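Local coordinates for Lin1840 protein (Listeria innocua serovar 6a, PDB 4ZOC), which probably hydrolyses terminal, non-reducing beta-D-glucosyl residues with release of beta-D-glucose, as a family 3 glycoside hydrolase involved in beta-1,2-glucan metabolism, at residues 107-111 with 112-116. The protein carries 2 engineered substitutions. Residues are numbered along the deposited sequence; the frame is centred on the assembly and turned at random.
Sequences GCSFD and RETVR
Asp111 and Thr114 meet at the start of helix 112-128, where the aspartate is the N-cap. With CG anti to the backbone N (chi1 -166°), the carboxylate swings forward over the first turn, and its OD2 takes two bonds from one residue. Thr114 N donates to it at 3.0 Å from above the carboxylate plane, while Thr114 OG1 gives a shorter bond of 2.7 Å to Asp111 OD2 on its anti side, closer to the plane; the two donors lie on opposite faces. A chi1 of -65° sets the threonine hydroxyl beside its own backbone N, which lets amide and hydroxyl converge on a single oxygen. A short acid suits this place because its oxygen reaches Thr114 N, the third amide of the helix. The second amide, Glu113 N, instead donates to a water 2.8 Å away, which makes only a weak bond to Asp111 OD1. The helix proper opens with Val115 N donating to Asp111 O at 3.3 Å, and Val115 CG2 rests 3.7 Å from that Asp111 O while the side chain also packs on Met168.

Before the cap, Phe110, in the turn that follows helix 103-108, has positive phi, which turns the chain toward the next helix. Ser109 tightens this turn as an ST turn: its OG accepts from Asp111 N at 3.0 Å and also bonds to Leu106 O. Within the first helical turn, Arg116 grips Glu113 side-on, NE on OE1 and NH2 on OE2, in an i to i+3 salt bridge. Arg112 forms a salt bridge to Glu163, and a hydrogen bond and cation-pi contact to Phe663, linking barrel and fibronectin-like domains. Asp111 would probably interact favourably with the positive helix end, while Arg116, shared with Glu120, probably balances part of the glutamates' charge.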
loop_
_atom_site.group_PDB
_atom_site.type_symbol
_atom_site.label_atom_id
_atom_site.label_comp_id
_atom_site.label_asym_id
_atom_site.label_seq_id
_atom_site.Cartn_x
_atom_site.Cartn_y
_atom_site.Cartn_z
ATOM N N GLY A 107 3.823 -18.628 14.558
ATOM C CA GLY A 107 2.823 -18.703 13.482
ATOM C C GLY A 107 3.304 -19.842 12.551
ATOM O O GLY A 107 2.540 -20.706 12.153
ATOM N N CYS A 108 4.574 -19.864 12.302
ATOM C CA CYS A 108 5.162 -20.921 11.385
ATOM C C CYS A 108 5.073 -22.374 11.935
ATOM O O CYS A 108 5.197 -23.306 11.185
ATOM C CB CYS A 108 6.595 -20.616 10.992
ATOM S SG CYS A 108 6.825 -19.061 10.085
ATOM N N SER A 109 4.898 -22.535 13.264
ATOM C CA SER A 109 4.612 -23.828 13.849
ATOM C C SER A 109 3.335 -24.439 13.332
ATOM O O SER A 109 3.276 -25.644 13.294
ATOM C CB SER A 109 4.537 -23.825 15.383
ATOM O OG SER A 109 3.291 -23.332 15.851
ATOM N N PHE A 110 2.357 -23.635 12.918
ATOM C CA PHE A 110 0.990 -24.140 12.571
ATOM C C PHE A 110 0.485 -25.096 13.642
ATOM O O PHE A 110 -0.260 -26.074 13.346
ATOM C CB PHE A 110 1.022 -24.749 11.161
ATOM C CG PHE A 110 0.895 -23.740 10.072
ATOM C CD1 PHE A 110 2.013 -22.950 9.701
ATOM C CD2 PHE A 110 -0.279 -23.669 9.310
ATOM C CE1 PHE A 110 1.973 -22.063 8.666
ATOM C CE2 PHE A 110 -0.328 -22.772 8.243
ATOM C CZ PHE A 110 0.812 -21.990 7.944
ATOM N N ASP A 111 0.903 -24.835 14.909
ATOM C CA ASP A 111 0.631 -25.749 15.996
ATOM C C ASP A 111 -0.002 -25.093 17.221
ATOM O O ASP A 111 0.667 -24.433 18.007
ATOM C CB ASP A 111 1.889 -26.570 16.352
ATOM C CG ASP A 111 1.548 -27.748 17.225
ATOM O OD1 ASP A 111 0.829 -28.662 16.737
ATOM O OD2 ASP A 111 1.905 -27.713 18.421
ATOM N N ARG A 112 -1.321 -25.271 17.344
ATOM C CA ARG A 112 -2.121 -24.630 18.368
ATOM C C ARG A 112 -1.551 -24.988 19.754
ATOM O O ARG A 112 -1.420 -24.120 20.605
ATOM C CB ARG A 112 -3.604 -24.982 18.270
ATOM C CG ARG A 112 -4.310 -24.472 17.029
ATOM C CD ARG A 112 -5.622 -25.242 16.907
ATOM N NE ARG A 112 -6.480 -24.854 15.786
ATOM C CZ ARG A 112 -6.408 -25.437 14.570
ATOM N NH1 ARG A 112 -5.509 -26.372 14.317
ATOM N NH2 ARG A 112 -7.258 -25.089 13.616
ATOM N N GLU A 113 -1.219 -26.254 19.994
ATOM C CA GLU A 113 -0.798 -26.691 21.351
ATOM C C GLU A 113 0.581 -26.047 21.705
ATOM O O GLU A 113 0.766 -25.632 22.824
ATOM C CB GLU A 113 -0.798 -28.200 21.458
ATOM C CG GLU A 113 -0.317 -28.764 22.817
ATOM C CD GLU A 113 -1.154 -28.437 23.972
ATOM O OE1 GLU A 113 -2.237 -27.779 23.841
ATOM O OE2 GLU A 113 -0.699 -28.828 25.069
ATOM N N THR A 114 1.500 -25.896 20.743
ATOM C CA THR A 114 2.723 -25.165 20.977
ATOM C C THR A 114 2.453 -23.762 21.508
ATOM O O THR A 114 3.097 -23.314 22.426
ATOM C CB THR A 114 3.621 -25.124 19.725
ATOM O OG1 THR A 114 4.066 -26.438 19.399
ATOM C CG2 THR A 114 4.832 -24.174 19.787
ATOM N N VAL A 115 1.542 -23.030 20.837
ATOM C CA VAL A 115 1.212 -21.667 21.265
ATOM C C VAL A 115 0.527 -21.633 22.630
ATOM O O VAL A 115 0.858 -20.796 23.465
ATOM C CB VAL A 115 0.400 -21.001 20.153
ATOM C CG1 VAL A 115 -0.128 -19.696 20.611
ATOM C CG2 VAL A 115 1.317 -20.941 18.908
ATOM N N ARG A 116 -0.384 -22.552 22.896
ATOM C CA ARG A 116 -0.969 -22.608 24.229
ATOM C C ARG A 116 0.060 -22.877 25.342
ATOM O O ARG A 116 0.039 -22.262 26.400
ATOM C CB ARG A 116 -2.058 -23.676 24.244
ATOM C CG ARG A 116 -2.921 -23.684 25.530
ATOM C CD ARG A 116 -3.708 -25.011 25.704
ATOM N NE ARG A 116 -2.785 -26.087 26.016
ATOM C CZ ARG A 116 -2.193 -26.279 27.171
ATOM N NH1 ARG A 116 -2.490 -25.491 28.228
ATOM N NH2 ARG A 116 -1.313 -27.264 27.318
HETATM O O HOH W 1 -2.182 -28.387 18.403
#